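Local coordinates for uncharacterized protein (Bacteroides ovatus, PDB 4FS7) that is uncharacterised but, as an extracellular leucine-rich repeat protein of the BspA type, probably binds other proteins through its elongated solenoid, at residues G358-Q363 against R381-D386; T343-I348 against Q363-L368; T112-Y117 against A135-D140. One frame throughout, in Å; residues are numbered along the deposited sequence. Where two conformers were deposited one is given.

Contact 1: residues G358-Q363 against R381-D386; sequences GANAFQ and RYDFED
The backbones of 358-363 and 381-386 run alongside each other as neighbouring coils near the C-terminal end of the leucine-rich repeat solenoid, with no regular strand in either. Residues 358-363 turn twice, through a type II turn from Gly358 to Ala361 and a type I turn from Asn360 to Gln363, while 381-383 finish a 3-10 segment. Phe362 N donates to Asp383 O across 2.9 Å, approaching nearly along the C=O axis although the angle at hydrogen is bent to 143°. Asp383 adds a side-chain link: its CG stands anti to its own carbonyl carbon, and OD1 accepts from Asn360 N at 2.8 Å in an almost straight bond (169°). That donor comes from above the carboxylate plane. One aspartate thus holds the opposite turn at two points, with its main-chain and side-chain oxygens.

Phe362 and Phe384 share the same first torsion and project side by side. Their rings are nearly parallel, at 11°, with centroids 4.6 Å apart, but are slid so far past each other that they barely overlap. Phe362 CD2 lies over one face of Phe384, near the rim, 3.4 Å from CE2 of Phe384. Phe339 of the preceding coil meets the Phe362 ring, and Phe390, further along the chain, packs edge-to-face with Phe384. On the more exposed side a water donates to both Asn360 OD1 and Tyr382 O. Glu385, bent at chi2, brings its carboxylate beside the Gln363 backbone, where OE2 is hydrogen-bonded to Gly364 N and lies 3.8 Å from Gln363 C.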
ATOM      1  N   GLY A 358       5.182 -33.239  -2.898  1.00  8.90           N
ATOM      2  CA  GLY A 358       4.442 -32.870  -4.093  1.00  8.44           C
ATOM      3  C   GLY A 358       5.248 -32.998  -5.370  1.00  8.88           C
ATOM      4  O   GLY A 358       6.468 -33.158  -5.363  1.00  8.87           O
ATOM      5  N   ALA A 359       4.553 -32.899  -6.495  1.00  8.34           N
ATOM      6  CA  ALA A 359       5.148 -33.147  -7.790  1.00  7.77           C
ATOM      7  C   ALA A 359       6.301 -32.191  -8.013  1.00  9.33           C
ATOM      8  O   ALA A 359       6.186 -30.964  -7.840  1.00  8.84           O
ATOM      9  CB  ALA A 359       4.123 -33.036  -8.912  1.00 11.37           C
ATOM     10  N   ASN A 360       7.433 -32.732  -8.441  1.00  8.14           N
ATOM     11  CA  ASN A 360       8.565 -31.927  -8.813  1.00  8.11           C
ATOM     12  C   ASN A 360       9.048 -30.991  -7.701  1.00  7.47           C
ATOM     13  O   ASN A 360       9.661 -29.967  -7.970  1.00  8.48           O
ATOM     14  CB  ASN A 360       8.283 -31.183 -10.128  1.00  9.33           C
ATOM     15  CG  ASN A 360       8.285 -32.119 -11.287  1.00 13.67           C
ATOM     16  OD1 ASN A 360       9.171 -32.982 -11.383  1.00 16.80           O
ATOM     17  ND2 ASN A 360       7.360 -31.931 -12.199  1.00 19.22           N
ATOM     18  N   ALA A 361       8.882 -31.442  -6.445  1.00  8.20           N
ATOM     19  CA  ALA A 361       9.320 -30.638  -5.319  1.00  7.90           C
ATOM     20  C   ALA A 361      10.795 -30.267  -5.375  1.00  7.71           C
ATOM     21  O   ALA A 361      11.194 -29.230  -4.886  1.00  8.37           O
ATOM     22  CB  ALA A 361       8.972 -31.315  -4.017  1.00  9.98           C
ATOM     23  N   PHE A 362      11.617 -31.191  -5.925  1.00  7.62           N
ATOM     24  CA  PHE A 362      13.048 -30.987  -5.992  1.00  8.87           C
ATOM     25  C   PHE A 362      13.574 -30.987  -7.412  1.00  9.01           C
ATOM     26  O   PHE A 362      14.746 -31.187  -7.648  1.00  9.32           O
ATOM     27  CB  PHE A 362      13.765 -32.034  -5.090  1.00  8.83           C
ATOM     28  CG  PHE A 362      13.417 -31.883  -3.665  1.00  8.45           C
ATOM     29  CD1 PHE A 362      14.016 -30.910  -2.896  1.00  8.78           C
ATOM     30  CD2 PHE A 362      12.401 -32.646  -3.102  1.00  9.21           C
ATOM     31  CE1 PHE A 362      13.638 -30.733  -1.593  1.00  9.42           C
ATOM     32  CE2 PHE A 362      12.021 -32.442  -1.776  1.00 10.69           C
ATOM     33  CZ  PHE A 362      12.651 -31.491  -1.023  1.00  9.96           C
ATOM     34  N   GLN A 363      12.690 -30.714  -8.371  1.00  8.94           N
ATOM     35  CA  GLN A 363      13.118 -30.556  -9.741  1.00  8.70           C
ATOM     36  C   GLN A 363      14.106 -29.397  -9.835  1.00  9.92           C
ATOM     37  O   GLN A 363      13.914 -28.355  -9.197  1.00 10.20           O
ATOM     38  CB  GLN A 363      11.906 -30.298 -10.609  1.00 10.30           C
ATOM     39  CG  GLN A 363      12.233 -30.103 -12.076  1.00 12.01           C
ATOM     40  CD  GLN A 363      10.974 -29.927 -12.863  1.00 15.02           C
ATOM     41  OE1 GLN A 363      10.171 -29.057 -12.589  1.00 16.98           O
ATOM     42  NE2 GLN A 363      10.784 -30.790 -13.845  1.00 21.86           N
ATOM     43  N   ARG A 381      10.701 -40.552  -5.307  1.00 11.19           N
ATOM     44  CA  ARG A 381      12.025 -40.398  -5.834  1.00 11.85           C
ATOM     45  C   ARG A 381      12.029 -39.690  -7.187  1.00 10.63           C
ATOM     46  O   ARG A 381      12.990 -39.016  -7.554  1.00 11.99           O
ATOM     47  CB  ARG A 381      12.752 -41.751  -5.947  1.00 13.18           C
ATOM     48  CG  ARG A 381      12.177 -42.737  -6.948  1.00 13.25           C
ATOM     49  CD  ARG A 381      12.872 -44.078  -6.693  1.00 17.14           C
ATOM     50  NE  ARG A 381      12.456 -45.159  -7.522  1.00 19.62           N
ATOM     51  CZ  ARG A 381      11.354 -45.888  -7.356  1.00 19.04           C
ATOM     52  NH1 ARG A 381      10.482 -45.607  -6.407  1.00 16.30           N
ATOM     53  NH2 ARG A 381      11.142 -46.925  -8.162  1.00 21.01           N
ATOM     54  N   TYR A 382      10.929 -39.791  -7.923  1.00 10.73           N
ATOM     55  CA  TYR A 382      10.811 -39.160  -9.234  1.00 11.13           C
ATOM     56  C   TYR A 382      10.693 -37.633  -9.176  1.00 11.56           C
ATOM     57  O   TYR A 382      10.845 -36.966 -10.207  1.00 12.91           O
ATOM     58  CB  TYR A 382       9.615 -39.742  -9.991  1.00 12.85           C
ATOM     59  CG  TYR A 382       9.589 -41.246 -10.025  1.00 12.59           C
ATOM     60  CD1 TYR A 382      10.560 -41.940 -10.703  1.00 13.99           C
ATOM     61  CD2 TYR A 382       8.611 -41.961  -9.341  1.00 14.03           C
ATOM     62  CE1 TYR A 382      10.555 -43.331 -10.743  1.00 13.80           C
ATOM     63  CE2 TYR A 382       8.570 -43.349  -9.370  1.00 14.08           C
ATOM     64  CZ  TYR A 382       9.567 -44.024 -10.037  1.00 13.87           C
ATOM     65  OH  TYR A 382       9.547 -45.405 -10.043  1.00 17.07           O
ATOM     66  N   ASP A 383      10.497 -37.114  -7.962  1.00 10.48           N
ATOM     67  CA  ASP A 383      10.356 -35.681  -7.741  1.00  9.73           C
ATOM     68  C   ASP A 383      11.671 -34.983  -7.417  1.00  9.92           C
ATOM     69  O   ASP A 383      11.696 -33.795  -7.112  1.00 11.07           O
ATOM     70  CB  ASP A 383       9.279 -35.471  -6.699  1.00 11.39           C
ATOM     71  CG  ASP A 383       7.936 -36.008  -7.210  1.00 11.40           C
ATOM     72  OD1 ASP A 383       7.503 -35.556  -8.303  1.00 12.40           O
ATOM     73  OD2 ASP A 383       7.396 -36.948  -6.614  1.00 11.80           O
ATOM     74  N   PHE A 384      12.748 -35.746  -7.513  1.00 10.28           N
ATOM     75  CA  PHE A 384      14.120 -35.269  -7.425  1.00  9.80           C
ATOM     76  C   PHE A 384      14.820 -35.369  -8.770  1.00 10.38           C
ATOM     77  O   PHE A 384      14.395 -36.148  -9.644  1.00 12.54           O
ATOM     78  CB  PHE A 384      14.920 -36.113  -6.429  1.00 11.15           C
ATOM     79  CG  PHE A 384      14.414 -36.044  -5.005  1.00 10.44           C
ATOM     80  CD1 PHE A 384      13.304 -36.733  -4.631  1.00 10.73           C
ATOM     81  CD2 PHE A 384      15.070 -35.310  -4.030  1.00 11.44           C
ATOM     82  CE1 PHE A 384      12.809 -36.712  -3.309  1.00 11.19           C
ATOM     83  CE2 PHE A 384      14.578 -35.288  -2.727  1.00 10.83           C
ATOM     84  CZ  PHE A 384      13.468 -35.993  -2.372  1.00 11.92           C
ATOM     85  N   GLU A 385      15.921 -34.656  -8.935  1.00 11.12           N
ATOM     86  CA  GLU A 385      16.781 -34.881 -10.087  1.00 12.57           C
ATOM     87  C   GLU A 385      17.268 -36.316 -10.125  1.00 13.48           C
ATOM     88  O   GLU A 385      17.442 -36.942  -9.100  1.00 14.04           O
ATOM     89  CB  GLU A 385      17.978 -33.937 -10.032  1.00 13.59           C
ATOM     90  CG  GLU A 385      17.563 -32.489 -10.303  1.00 14.59           C
ATOM     91  CD  GLU A 385      17.134 -32.291 -11.741  1.00 17.55           C
ATOM     92  OE1 GLU A 385      17.976 -32.625 -12.614  1.00 22.53           O
ATOM     93  OE2 GLU A 385      16.001 -31.803 -12.028  1.00 17.61           O
ATOM     94  N   ASP A 386      17.466 -36.827 -11.341  1.00 15.95           N
ATOM     95  CA  ASP A 386      17.873 -38.226 -11.513  1.00 18.99           C
ATOM     96  C   ASP A 386      19.304 -38.490 -11.035  1.00 19.30           C
ATOM     97  O   ASP A 386      19.718 -39.638 -10.945  1.00 22.35           O
ATOM     98  CB  ASP A 386      17.602 -38.755 -12.925  1.00 23.65           C
ATOM     99  CG  ASP A 386      18.355 -38.023 -14.000  1.00 27.19           C
ATOM    100  OD1 ASP A 386      19.311 -37.279 -13.692  1.00 30.69           O
ATOM    101  OD2 ASP A 386      17.998 -38.232 -15.203  1.00 36.31           O
TER
HETATM  102  O   HOH W   1      11.726 -34.020 -10.635  1.00 21.76           O
HETATM  103  O   HOH W   2      17.277 -33.401  -6.707  1.00 12.96           O

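Contact 2: residues T343-I348 against Q363-L368; sequences TSLSNI and QGCINL
In this pair of adjacent coils of the leucine-rich repeat solenoid, 363-368 follows the course of 343-348, which ends in the short, weakly bonded strand 347-348. Beyond Gln363, Gly364 takes a positive phi and carries the chain to Cys365, the centre of an inverse gamma turn. Cys365 SG is buried and lies 4.3 Å from Leu345 CD2, a loose apolar approach in the interior. A type I turn from Cys365 to Leu368 follows. Ile366 is more exposed; its CG1 sits between the backbone N and carbonyl carbon, and the chain runs beside Thr343, bringing CD1 to 3.7 Å from Thr343 CG2. Asn367 provides the direct polar link. With CG anti to its own carbonyl carbon, it sends ND2 to Thr343 O at 2.7 Å. The bond lies in the carbonyl plane and close to the amide plane, with 156° at hydrogen, so both flat groups are well aligned for it. The main-chain O of Asn367 accepts from a water that also makes a weak bond with Ser346 OG. Leu368 is buried; with CG anti to the backbone N (chi1 -176°), the end of its side chain comes nearer the other coil, and its O is bonded to Thr388 OG1. Its side chain crosses that of Ile348 at about a right angle, and both also touch Phe362. CD1 of Leu368 does the touching, 3.8 Å from Ile348 CG2 and 3.5 Å from Ser346 O.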
ATOM      1  N   THR A 343      19.007 -24.410  -6.918  1.00 10.17           N
ATOM      2  CA  THR A 343      20.238 -24.899  -7.542  0.50 12.22           C
ATOM      3  C   THR A 343      21.369 -25.201  -6.582  1.00 11.54           C
ATOM      4  O   THR A 343      22.233 -26.029  -6.883  1.00 14.29           O
ATOM      5  CB  THR A 343      20.772 -23.834  -8.488  0.50 13.83           C
ATOM      6  OG1 THR A 343      19.691 -23.330  -9.279  0.50 14.80           O
ATOM      7  CG2 THR A 343      21.896 -24.381  -9.373  0.50 17.08           C
ATOM      8  N   SER A 344      21.386 -24.512  -5.454  1.00 10.37           N
ATOM      9  CA  SER A 344      22.444 -24.687  -4.459  1.00 11.28           C
ATOM     10  C   SER A 344      22.104 -25.658  -3.343  1.00  9.88           C
ATOM     11  O   SER A 344      22.955 -25.956  -2.518  1.00 11.43           O
ATOM     12  CB  SER A 344      22.836 -23.314  -3.829  1.00 12.28           C
ATOM     13  OG  SER A 344      23.301 -22.387  -4.794  1.00 14.43           O
ATOM     14  N   LEU A 345      20.883 -26.175  -3.291  1.00  9.55           N
ATOM     15  CA  LEU A 345      20.403 -26.938  -2.148  1.00  9.51           C
ATOM     16  C   LEU A 345      21.165 -28.263  -2.095  1.00 10.27           C
ATOM     17  O   LEU A 345      21.101 -29.052  -3.023  1.00 11.71           O
ATOM     18  CB  LEU A 345      18.900 -27.182  -2.238  1.00 10.27           C
ATOM     19  CG  LEU A 345      18.259 -27.906  -1.079  1.00 10.60           C
ATOM     20  CD1 LEU A 345      18.428 -27.123   0.220  1.00 12.36           C
ATOM     21  CD2 LEU A 345      16.823 -28.209  -1.403  1.00 12.30           C
ATOM     22  N   SER A 346      21.811 -28.520  -0.959  1.00 11.12           N
ATOM     23  CA  SER A 346      22.645 -29.703  -0.763  0.50 11.72           C
ATOM     24  C   SER A 346      22.245 -30.499   0.462  1.00 12.10           C
ATOM     25  O   SER A 346      22.404 -31.712   0.478  1.00 13.95           O
ATOM     26  CB  SER A 346      24.109 -29.276  -0.615  0.50 12.89           C
ATOM     27  OG  SER A 346      24.932 -30.397  -0.332  0.50 17.63           O
ATOM     28  N   ASN A 347      21.787 -29.833   1.498  1.00 12.00           N
ATOM     29  CA  ASN A 347      21.510 -30.426   2.802  1.00 13.43           C
ATOM     30  C   ASN A 347      20.074 -30.208   3.203  1.00 13.40           C
ATOM     31  O   ASN A 347      19.701 -29.085   3.521  1.00 15.10           O
ATOM     32  CB  ASN A 347      22.420 -29.821   3.869  1.00 16.02           C
ATOM     33  CG  ASN A 347      23.838 -29.803   3.443  1.00 18.66           C
ATOM     34  OD1 ASN A 347      24.409 -30.871   3.182  1.00 22.54           O
ATOM     35  ND2 ASN A 347      24.444 -28.612   3.369  1.00 18.14           N
ATOM     36  N   ILE A 348      19.285 -31.269   3.192  1.00 13.50           N
ATOM     37  CA  ILE A 348      17.907 -31.243   3.632  1.00 13.18           C
ATOM     38  C   ILE A 348      17.592 -32.598   4.222  1.00 13.32           C
ATOM     39  O   ILE A 348      17.953 -33.628   3.655  1.00 14.62           O
ATOM     40  CB  ILE A 348      16.940 -30.805   2.505  1.00 13.59           C
ATOM     41  CG1 ILE A 348      15.521 -30.682   3.069  1.00 12.49           C
ATOM     42  CG2 ILE A 348      17.027 -31.761   1.288  1.00 16.13           C
ATOM     43  CD1 ILE A 348      14.543 -29.995   2.080  1.00 13.54           C
ATOM     44  N   GLN A 363      12.690 -30.714  -8.371  1.00  8.94           N
ATOM     45  CA  GLN A 363      13.118 -30.556  -9.741  1.00  8.70           C
ATOM     46  C   GLN A 363      14.106 -29.397  -9.835  1.00  9.92           C
ATOM     47  O   GLN A 363      13.914 -28.355  -9.197  1.00 10.20           O
ATOM     48  CB  GLN A 363      11.906 -30.298 -10.609  1.00 10.30           C
ATOM     49  CG  GLN A 363      12.233 -30.103 -12.076  1.00 12.01           C
ATOM     50  CD  GLN A 363      10.974 -29.927 -12.863  1.00 15.02           C
ATOM     51  OE1 GLN A 363      10.171 -29.057 -12.589  1.00 16.98           O
ATOM     52  NE2 GLN A 363      10.784 -30.790 -13.845  1.00 21.86           N
ATOM     53  N   GLY A 364      15.192 -29.579 -10.582  1.00  9.90           N
ATOM     54  CA  GLY A 364      16.210 -28.587 -10.718  1.00 11.22           C
ATOM     55  C   GLY A 364      17.183 -28.481  -9.559  1.00  9.97           C
ATOM     56  O   GLY A 364      18.073 -27.632  -9.630  1.00 12.70           O
ATOM     57  N   CYS A 365      17.034 -29.327  -8.545  1.00 10.20           N
ATOM     58  CA  CYS A 365      17.953 -29.333  -7.396  1.00 10.04           C
ATOM     59  C   CYS A 365      19.162 -30.182  -7.729  1.00 11.03           C
ATOM     60  O   CYS A 365      19.327 -31.291  -7.241  1.00 12.35           O
ATOM     61  CB  CYS A 365      17.271 -29.765  -6.124  1.00  9.91           C
ATOM     62  SG  CYS A 365      16.005 -28.568  -5.569  1.00 10.25           S
ATOM     63  N   ILE A 366      19.983 -29.612  -8.615  1.00 12.51           N
ATOM     64  CA  ILE A 366      21.095 -30.323  -9.213  1.00 14.73           C
ATOM     65  C   ILE A 366      22.226 -30.632  -8.242  1.00 14.97           C
ATOM     66  O   ILE A 366      23.027 -31.526  -8.499  1.00 18.65           O
ATOM     67  CB  ILE A 366      21.597 -29.578 -10.476  1.00 16.78           C
ATOM     68  CG1 ILE A 366      22.074 -28.124 -10.175  1.00 19.57           C
ATOM     69  CG2 ILE A 366      20.476 -29.600 -11.548  1.00 18.80           C
ATOM     70  CD1 ILE A 366      22.672 -27.358 -11.428  1.00 25.22           C
ATOM     71  N   ASN A 367      22.312 -29.897  -7.141  1.00 13.25           N
ATOM     72  CA  ASN A 367      23.353 -30.097  -6.136  1.00 14.32           C
ATOM     73  C   ASN A 367      22.896 -30.901  -4.961  1.00 13.18           C
ATOM     74  O   ASN A 367      23.623 -31.104  -3.992  1.00 15.60           O
ATOM     75  CB  ASN A 367      23.945 -28.752  -5.718  1.00 15.20           C
ATOM     76  CG  ASN A 367      24.899 -28.259  -6.776  1.00 19.63           C
ATOM     77  OD1 ASN A 367      25.863 -28.986  -7.124  1.00 28.33           O
ATOM     78  ND2 ASN A 367      24.696 -27.069  -7.286  1.00 25.68           N
ATOM     79  N   LEU A 368      21.682 -31.440  -5.057  1.00 12.54           N
ATOM     80  CA  LEU A 368      21.145 -32.275  -4.041  1.00 13.00           C
ATOM     81  C   LEU A 368      21.599 -33.702  -4.389  1.00 14.45           C
ATOM     82  O   LEU A 368      20.994 -34.378  -5.211  1.00 16.87           O
ATOM     83  CB  LEU A 368      19.639 -32.109  -3.907  1.00 14.07           C
ATOM     84  CG  LEU A 368      18.952 -32.874  -2.778  1.00 15.37           C
ATOM     85  CD1 LEU A 368      19.621 -32.612  -1.400  1.00 15.89           C
ATOM     86  CD2 LEU A 368      17.461 -32.491  -2.745  1.00 14.55           C
TER
HETATM   87  O   HOH W   3      26.271 -30.619  -3.368  1.00 27.54           O

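Contact 3: residues T112-Y117 against A135-D140; sequences TFSGCY and AFKGCD
Two largely buried type II turns, Phe113 to Cys116 and Phe136 to Cys139, lie one above the other in successive coils of the solenoid. Two main-chain hydrogen bonds join them: Phe113 N gives to Ala135 O, and Gly115 N to Lys137 O, each at 2.8 Å. The second is the straighter (167°), nearly along the C=O axis. The same pairing continues to the coils before and after: Thr112 with Phe90, Ser114 with Asn92, Phe136 with Ala157 and Gly138 with Ala159. Lys137 O also receives the CA-H of Ser114, Cys116 O meets that of Cys139 at 3.4 Å almost linearly, and Gly138 O is approached by that of Tyr117. Within the turns, Phe113 O accepts from Cys116 N and Phe136 O from Cys139 N. Across the coils Cys139 SG packs against Phe113, 3.3 Å from its O.

Tyr117 lays its ring beside Gly138, with CE1 3.8 Å from Gly138 CA, where a side chain would point, so the close approach depends on Gly138 having none. The Phe113 and Phe136 rings lie parallel within 7° but slid apart, CD2 of Phe113 reaching CE1 of Phe136 at 3.3 Å. Three polar side chains have partners outside the pair: Thr112 OG1 with Gly109 O, Lys137 NZ in a salt bridge with Glu156, Asp140 OD1 with Ser163 OG. The coils are thus joined by main-chain hydrogen bonds and apolar packing.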
ATOM      1  N   THR A 112     -11.071  16.043  -5.689  1.00 12.26           N
ATOM      2  CA  THR A 112     -11.114  17.504  -5.778  1.00 12.45           C
ATOM      3  C   THR A 112      -9.813  18.104  -6.299  1.00 12.98           C
ATOM      4  O   THR A 112      -9.852  19.079  -7.059  1.00 13.46           O
ATOM      5  CB  THR A 112     -11.470  18.083  -4.407  1.00 13.53           C
ATOM      6  OG1 THR A 112     -12.759  17.634  -4.057  1.00 14.87           O
ATOM      7  CG2 THR A 112     -11.461  19.616  -4.405  1.00 14.42           C
ATOM      8  N   PHE A 113      -8.662  17.533  -5.897  1.00 11.64           N
ATOM      9  CA  PHE A 113      -7.375  17.979  -6.331  1.00 13.43           C
ATOM     10  C   PHE A 113      -6.612  16.897  -7.079  1.00 12.76           C
ATOM     11  O   PHE A 113      -5.396  16.979  -7.217  1.00 14.28           O
ATOM     12  CB  PHE A 113      -6.527  18.487  -5.163  1.00 13.66           C
ATOM     13  CG  PHE A 113      -7.102  19.650  -4.442  1.00 13.62           C
ATOM     14  CD1 PHE A 113      -6.818  20.947  -4.867  1.00 18.97           C
ATOM     15  CD2 PHE A 113      -7.896  19.491  -3.307  1.00 14.76           C
ATOM     16  CE1 PHE A 113      -7.350  22.021  -4.188  1.00 20.99           C
ATOM     17  CE2 PHE A 113      -8.412  20.610  -2.623  1.00 17.76           C
ATOM     18  CZ  PHE A 113      -8.106  21.855  -3.072  1.00 20.28           C
ATOM     19  N   SER A 114      -7.318  15.870  -7.534  1.00 13.01           N
ATOM     20  CA  SER A 114      -6.670  14.810  -8.274  1.00 13.78           C
ATOM     21  C   SER A 114      -6.019  15.400  -9.537  1.00 14.44           C
ATOM     22  O   SER A 114      -6.652  16.162 -10.289  1.00 16.44           O
ATOM     23  CB  SER A 114      -7.666  13.754  -8.654  1.00 15.18           C
ATOM     24  OG  SER A 114      -6.999  12.707  -9.391  1.00 17.61           O
ATOM     25  N   GLY A 115      -4.766  15.066  -9.782  1.00 14.51           N
ATOM     26  CA  GLY A 115      -4.104  15.565 -10.960  1.00 14.74           C
ATOM     27  C   GLY A 115      -3.463  16.942 -10.887  1.00 15.71           C
ATOM     28  O   GLY A 115      -2.988  17.477 -11.891  1.00 17.31           O
ATOM     29  N   CYS A 116      -3.450  17.537  -9.702  1.00 15.60           N
ATOM     30  CA  CYS A 116      -2.850  18.859  -9.495  1.00 15.75           C
ATOM     31  C   CYS A 116      -1.365  18.684  -9.241  1.00 16.20           C
ATOM     32  O   CYS A 116      -0.864  18.873  -8.136  1.00 15.22           O
ATOM     33  CB  CYS A 116      -3.556  19.584  -8.335  1.00 15.76           C
ATOM     34  SG  CYS A 116      -5.247  20.067  -8.781  1.00 16.22           S
ATOM     35  N   TYR A 117      -0.672  18.294 -10.308  1.00 16.69           N
ATOM     36  CA  TYR A 117       0.734  17.935 -10.230  1.00 17.48           C
ATOM     37  C   TYR A 117       1.714  19.060  -9.906  1.00 16.70           C
ATOM     38  O   TYR A 117       2.877  18.803  -9.598  1.00 19.22           O
ATOM     39  CB  TYR A 117       1.173  17.257 -11.569  1.00 22.10           C
ATOM     40  CG  TYR A 117       0.397  16.020 -11.927  1.00 26.25           C
ATOM     41  CD1 TYR A 117       0.372  14.924 -11.056  1.00 32.77           C
ATOM     42  CD2 TYR A 117      -0.270  15.903 -13.139  1.00 30.51           C
ATOM     43  CE1 TYR A 117      -0.320  13.748 -11.365  1.00 33.74           C
ATOM     44  CE2 TYR A 117      -0.973  14.712 -13.460  1.00 34.41           C
ATOM     45  CZ  TYR A 117      -0.991  13.652 -12.564  1.00 35.72           C
ATOM     46  OH  TYR A 117      -1.668  12.481 -12.855  1.00 39.27           O
ATOM     47  N   ALA A 135      -8.727  12.291  -3.242  1.00 10.85           N
ATOM     48  CA  ALA A 135      -8.881  13.750  -3.113  1.00 10.94           C
ATOM     49  C   ALA A 135      -7.650  14.537  -3.519  1.00 10.99           C
ATOM     50  O   ALA A 135      -7.764  15.639  -4.050  1.00 12.06           O
ATOM     51  CB  ALA A 135      -9.292  14.094  -1.669  1.00 12.90           C
ATOM     52  N   PHE A 136      -6.465  14.005  -3.187  1.00 10.63           N
ATOM     53  CA  PHE A 136      -5.201  14.688  -3.439  1.00 11.60           C
ATOM     54  C   PHE A 136      -4.268  13.849  -4.335  1.00 11.80           C
ATOM     55  O   PHE A 136      -3.065  14.059  -4.328  1.00 12.84           O
ATOM     56  CB  PHE A 136      -4.489  15.060  -2.139  1.00 11.91           C
ATOM     57  CG  PHE A 136      -5.256  16.045  -1.298  1.00 12.04           C
ATOM     58  CD1 PHE A 136      -5.286  17.398  -1.645  1.00 12.83           C
ATOM     59  CD2 PHE A 136      -6.030  15.640  -0.210  1.00 13.90           C
ATOM     60  CE1 PHE A 136      -5.981  18.291  -0.889  1.00 15.00           C
ATOM     61  CE2 PHE A 136      -6.733  16.577   0.533  1.00 15.20           C
ATOM     62  CZ  PHE A 136      -6.703  17.885   0.166  1.00 15.80           C
ATOM     63  N   LYS A 137      -4.845  12.950  -5.126  1.00 11.97           N
ATOM     64  CA  LYS A 137      -4.038  12.022  -5.908  1.00 11.79           C
ATOM     65  C   LYS A 137      -3.150  12.785  -6.891  1.00 12.43           C
ATOM     66  O   LYS A 137      -3.628  13.566  -7.738  1.00 15.64           O
ATOM     67  CB  LYS A 137      -4.935  11.015  -6.611  1.00 13.17           C
ATOM     68  CG  LYS A 137      -4.185  10.015  -7.473  1.00 16.44           C
ATOM     69  CD  LYS A 137      -5.096   8.915  -7.999  1.00 19.83           C
ATOM     70  CE  LYS A 137      -4.300   7.806  -8.662  1.00 24.13           C
ATOM     71  NZ  LYS A 137      -5.172   6.631  -9.002  1.00 31.09           N
ATOM     72  N   GLY A 138      -1.848  12.615  -6.782  1.00 13.58           N
ATOM     73  CA  GLY A 138      -0.914  13.275  -7.689  1.00 13.99           C
ATOM     74  C   GLY A 138      -0.456  14.642  -7.270  1.00 14.62           C
ATOM     75  O   GLY A 138       0.400  15.215  -7.919  1.00 18.46           O
ATOM     76  N   CYS A 139      -0.963  15.176  -6.182  1.00 13.16           N
ATOM     77  CA  CYS A 139      -0.490  16.490  -5.738  1.00 14.02           C
ATOM     78  C   CYS A 139       0.968  16.445  -5.344  1.00 14.30           C
ATOM     79  O   CYS A 139       1.468  15.418  -4.922  1.00 17.39           O
ATOM     80  CB  CYS A 139      -1.315  16.970  -4.559  1.00 14.35           C
ATOM     81  SG  CYS A 139      -2.994  17.513  -4.987  1.00 15.82           S
ATOM     82  N   ASP A 140       1.661  17.569  -5.498  1.00 14.13           N
ATOM     83  CA  ASP A 140       3.120  17.640  -5.334  1.00 15.39           C
ATOM     84  C   ASP A 140       3.574  18.185  -3.967  1.00 14.41           C
ATOM     85  O   ASP A 140       4.684  18.686  -3.841  1.00 17.49           O
ATOM     86  CB  ASP A 140       3.781  18.400  -6.486  1.00 17.39           C
ATOM     87  CG  ASP A 140       5.181  17.913  -6.750  1.00 22.13           C
ATOM     88  OD1 ASP A 140       5.417  16.688  -6.605  1.00 22.30           O
ATOM     89  OD2 ASP A 140       6.029  18.761  -7.088  1.00 27.13           O
TER

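How the contacts relate
From the N terminus, contact 3 comes first: residues 112-117 and 135-140 close a loop of 17 residues. More than 200 residues later, contact 2 opens at 343-348, contact 1 opens at 358-363, contact 2 closes at 363-368 and contact 1 closes at 381-386, so these two loops cross and share Gln363. They also touch in space, through the carboxylate of Glu385 and the ring of Phe362, which ties three successive coils together. Contact 3 is in series with both; its centre lies about 53 Å from that of contact 1, on the opposite side of the chain's centre along the elongated solenoid.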